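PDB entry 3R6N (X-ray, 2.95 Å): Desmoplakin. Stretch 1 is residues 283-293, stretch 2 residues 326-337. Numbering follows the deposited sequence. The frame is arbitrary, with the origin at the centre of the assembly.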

# COMPACT_ATOMS: atom_id res chain seq x y z
N PRO A 283 -17.29 -7.30 -12.08
CA PRO A 283 -16.01 -8.01 -12.16
C PRO A 283 -14.92 -7.23 -11.43
O PRO A 283 -14.97 -6.00 -11.36
CB PRO A 283 -15.73 -8.06 -13.67
CG PRO A 283 -16.45 -6.90 -14.22
CD PRO A 283 -17.71 -6.78 -13.39
N ILE A 284 -13.94 -7.95 -10.88
CA ILE A 284 -12.93 -7.35 -10.04
C ILE A 284 -11.67 -6.99 -10.83
O ILE A 284 -11.00 -7.87 -11.38
CB ILE A 284 -12.57 -8.28 -8.87
CG1 ILE A 284 -13.84 -8.99 -8.38
CG2 ILE A 284 -11.92 -7.51 -7.74
CD1 ILE A 284 -13.61 -9.87 -7.17
N ILE A 285 -11.36 -5.70 -10.89
CA ILE A 285 -10.21 -5.20 -11.63
C ILE A 285 -8.96 -5.17 -10.75
O ILE A 285 -8.96 -4.60 -9.67
CB ILE A 285 -10.45 -3.77 -12.15
CG1 ILE A 285 -11.83 -3.66 -12.81
CG2 ILE A 285 -9.34 -3.35 -13.10
CD1 ILE A 285 -12.11 -4.73 -13.83
N LEU A 286 -7.88 -5.79 -11.24
CA LEU A 286 -6.63 -5.82 -10.50
C LEU A 286 -5.56 -4.97 -11.20
O LEU A 286 -5.70 -4.63 -12.37
CB LEU A 286 -6.13 -7.26 -10.36
CG LEU A 286 -7.13 -8.29 -9.84
CD1 LEU A 286 -6.55 -9.69 -9.92
CD2 LEU A 286 -7.55 -7.96 -8.42
N ARG A 287 -4.50 -4.64 -10.47
CA ARG A 287 -3.32 -4.02 -11.07
C ARG A 287 -2.08 -4.76 -10.60
O ARG A 287 -1.98 -5.13 -9.42
CB ARG A 287 -3.22 -2.54 -10.72
CG ARG A 287 -2.06 -1.84 -11.42
CD ARG A 287 -1.95 -0.36 -11.07
NE ARG A 287 -1.46 -0.13 -9.71
CZ ARG A 287 -2.16 0.47 -8.76
NH1 ARG A 287 -3.39 0.92 -9.01
NH2 ARG A 287 -1.64 0.64 -7.54
N ALA A 288 -1.15 -5.00 -11.51
CA ALA A 288 0.08 -5.70 -11.16
C ALA A 288 1.04 -4.77 -10.44
O ALA A 288 1.31 -3.66 -10.90
CB ALA A 288 0.73 -6.29 -12.40
N LEU A 289 1.54 -5.21 -9.29
CA LEU A 289 2.43 -4.39 -8.48
C LEU A 289 3.88 -4.55 -8.95
O LEU A 289 4.73 -3.70 -8.68
CB LEU A 289 2.32 -4.76 -7.00
CG LEU A 289 0.97 -4.52 -6.30
CD1 LEU A 289 1.03 -4.90 -4.82
CD2 LEU A 289 0.53 -3.07 -6.46
N CYS A 290 4.14 -5.64 -9.67
CA CYS A 290 5.48 -5.96 -10.13
C CYS A 290 5.42 -6.97 -11.27
O CYS A 290 4.44 -7.69 -11.42
CB CYS A 290 6.27 -6.57 -8.99
SG CYS A 290 5.54 -8.11 -8.43
N ASP A 291 6.49 -7.04 -12.06
CA ASP A 291 6.57 -8.05 -13.11
C ASP A 291 6.53 -9.45 -12.52
O ASP A 291 7.28 -9.78 -11.61
CB ASP A 291 7.85 -7.90 -13.93
CG ASP A 291 7.89 -6.63 -14.73
OD1 ASP A 291 6.82 -6.06 -15.03
OD2 ASP A 291 9.01 -6.18 -15.07
N TYR A 292 5.63 -10.27 -13.06
CA TYR A 292 5.63 -11.69 -12.77
C TYR A 292 5.59 -12.48 -14.07
O TYR A 292 4.77 -12.22 -14.96
CB TYR A 292 4.46 -12.09 -11.87
CG TYR A 292 4.40 -13.58 -11.63
CD1 TYR A 292 5.24 -14.19 -10.70
CD2 TYR A 292 3.54 -14.39 -12.35
CE1 TYR A 292 5.20 -15.56 -10.49
CE2 TYR A 292 3.49 -15.76 -12.15
CZ TYR A 292 4.33 -16.34 -11.21
OH TYR A 292 4.28 -17.70 -11.01
N LYS A 293 6.49 -13.46 -14.17
CA LYS A 293 6.60 -14.28 -15.37
C LYS A 293 6.82 -15.76 -15.04
O LYS A 293 7.69 -16.12 -14.24
CB LYS A 293 7.72 -13.74 -16.26
CG LYS A 293 8.71 -14.76 -16.78
CD LYS A 293 10.05 -14.70 -16.05
CE LYS A 293 10.65 -13.29 -16.02
NZ LYS A 293 11.93 -13.24 -15.25
N MET A 326 -3.95 -16.81 -16.48
CA MET A 326 -2.73 -17.23 -15.80
C MET A 326 -2.84 -17.19 -14.28
O MET A 326 -3.61 -16.42 -13.72
CB MET A 326 -1.52 -16.42 -16.29
CG MET A 326 -1.57 -14.94 -15.98
SD MET A 326 -0.12 -14.07 -16.62
CE MET A 326 -0.44 -14.11 -18.38
N LEU A 327 -2.06 -18.05 -13.62
CA LEU A 327 -1.99 -18.07 -12.17
C LEU A 327 -0.87 -17.17 -11.70
O LEU A 327 0.31 -17.51 -11.84
CB LEU A 327 -1.72 -19.49 -11.67
CG LEU A 327 -2.82 -20.52 -11.87
CD1 LEU A 327 -2.31 -21.90 -11.52
CD2 LEU A 327 -4.04 -20.15 -11.03
N VAL A 328 -1.22 -16.03 -11.13
CA VAL A 328 -0.21 -15.14 -10.59
C VAL A 328 -0.39 -14.98 -9.08
O VAL A 328 -1.52 -14.90 -8.60
CB VAL A 328 -0.16 -13.77 -11.32
CG1 VAL A 328 -1.38 -13.59 -12.20
CG2 VAL A 328 0.01 -12.61 -10.35
N PRO A 329 0.73 -14.97 -8.34
CA PRO A 329 0.73 -14.83 -6.88
C PRO A 329 -0.02 -13.59 -6.40
O PRO A 329 0.22 -12.49 -6.89
CB PRO A 329 2.22 -14.71 -6.56
CG PRO A 329 2.89 -15.47 -7.65
CD PRO A 329 2.08 -15.16 -8.88
N SER A 330 -0.93 -13.80 -5.46
CA SER A 330 -1.75 -12.74 -4.89
C SER A 330 -0.93 -11.54 -4.41
O SER A 330 -1.33 -10.40 -4.61
CB SER A 330 -2.61 -13.29 -3.75
OG SER A 330 -2.59 -12.45 -2.61
N VAL A 331 0.21 -11.80 -3.78
CA VAL A 331 1.05 -10.73 -3.25
C VAL A 331 1.25 -9.61 -4.26
O VAL A 331 1.19 -8.43 -3.90
CB VAL A 331 2.45 -11.22 -2.87
CG1 VAL A 331 2.96 -10.44 -1.67
CG2 VAL A 331 2.44 -12.71 -2.61
N GLY A 332 1.51 -9.99 -5.50
CA GLY A 332 1.84 -9.03 -6.54
C GLY A 332 0.65 -8.43 -7.26
O GLY A 332 0.79 -7.84 -8.32
N LEU A 333 -0.53 -8.58 -6.67
CA LEU A 333 -1.74 -8.01 -7.25
C LEU A 333 -2.52 -7.18 -6.23
O LEU A 333 -2.83 -7.65 -5.13
CB LEU A 333 -2.65 -9.11 -7.79
CG LEU A 333 -2.18 -9.91 -9.00
CD1 LEU A 333 -3.02 -11.17 -9.15
CD2 LEU A 333 -2.23 -9.07 -10.26
N ILE A 334 -2.85 -5.95 -6.60
CA ILE A 334 -3.66 -5.09 -5.75
C ILE A 334 -5.01 -4.84 -6.42
O ILE A 334 -5.18 -5.15 -7.60
CB ILE A 334 -2.95 -3.76 -5.46
CG1 ILE A 334 -3.52 -3.10 -4.20
CG2 ILE A 334 -3.03 -2.82 -6.66
CD1 ILE A 334 -2.58 -2.11 -3.56
N ILE A 335 -5.97 -4.30 -5.67
CA ILE A 335 -7.28 -3.99 -6.23
C ILE A 335 -7.54 -2.49 -6.15
O ILE A 335 -8.10 -2.00 -5.17
CB ILE A 335 -8.41 -4.76 -5.50
CG1 ILE A 335 -7.99 -6.21 -5.25
CG2 ILE A 335 -9.70 -4.69 -6.29
CD1 ILE A 335 -9.07 -7.06 -4.60
N PRO A 336 -7.15 -1.76 -7.20
CA PRO A 336 -7.17 -0.29 -7.18
C PRO A 336 -8.59 0.27 -7.08
O PRO A 336 -9.55 -0.44 -7.38
CB PRO A 336 -6.54 0.07 -8.52
CG PRO A 336 -6.90 -1.07 -9.40
CD PRO A 336 -6.80 -2.28 -8.53
N PRO A 337 -8.71 1.55 -6.67
CA PRO A 337 -9.99 2.26 -6.63
C PRO A 337 -10.61 2.32 -8.01
O PRO A 337 -9.94 1.96 -8.98
CB PRO A 337 -9.59 3.66 -6.14
CG PRO A 337 -8.13 3.76 -6.36
CD PRO A 337 -7.61 2.38 -6.16

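Three backbone hydrogen bonds hold the two stretches together, and all are close to linear. Arg 287 N donates to Ile 334 O at 3.0 Å with an N-H...O angle of 161°, and Ile 334 N returns a bond to Arg 287 O at 3.1 Å and 172°. This reciprocal pair between one residue and its partner is the signature of a hydrogen-bonded antiparallel bridge, and the CA atoms of Arg 287 and Ile 334 lie 5.4 Å apart. The third bond, Leu 289 N to Gly 332 O, is 2.9 Å at 178°. Between these bonds sits the non-hydrogen-bonded pair Ala 288 and Leu 333, whose CA atoms approach to 4.9 Å. A CA-H...O contact, Leu 286 CA to Ile 334 O at 3.3 Å with 128° at the hydrogen, adds a second approach to a carbonyl already engaged by Arg 287 N.

Stretch 2 also carries a turn of its own, just before the paired strand. Gly 332 N bonds to Pro 329 O at 3.1 Å and Leu 333 N to Ser 330 O at 2.9 Å, spanning the 3-10 segment at Ser 330 and Val 331. Gly 332 has no side chain, and space there is limited: an ideal CB would lie 3.3 Å from Cys 290 SG.

The alternation of the strands sends Arg 287 and Ile 334 to one face and Ala 288 and Leu 333 to the other. On the first face, Ile 334 CG2 lies over one face of the Arg 287 guanidinium, 3.8 Å from NH2, while Arg 287 NH1 comes within 3.3 Å of Pro 336 CB. These are van der Waals contacts: neither carbon can accept a hydrogen bond from the guanidinium. Ile 334 CG2 also meets Leu 289 CD2 at 3.6 Å, so this methyl touches both residues.

Leu 286 bridges two apolar partners, with its CD1 3.9 Å from Leu 333 CD1 and its CD2 3.6 Å from Ile 335 CG1. Beyond it, Ile 284 CG2 packs against Ile 335 CG2 at 3.9 Å. Dispersion and the exclusion of water favour such aliphatic contacts without demanding strict orientation.

Tyr 292 makes a separate contact near the start of stretch 2. Pro 329 CD stands 3.4 Å from the centroid of the Tyr 292 ring and 11° off its normal, placing it squarely over the face for a CH-pi interaction with the aromatic cloud. Tyr 292 CD2 reaches Val 328 CB at 3.9 Å. Altogether the two stretches bury 761 Å², both sides summed.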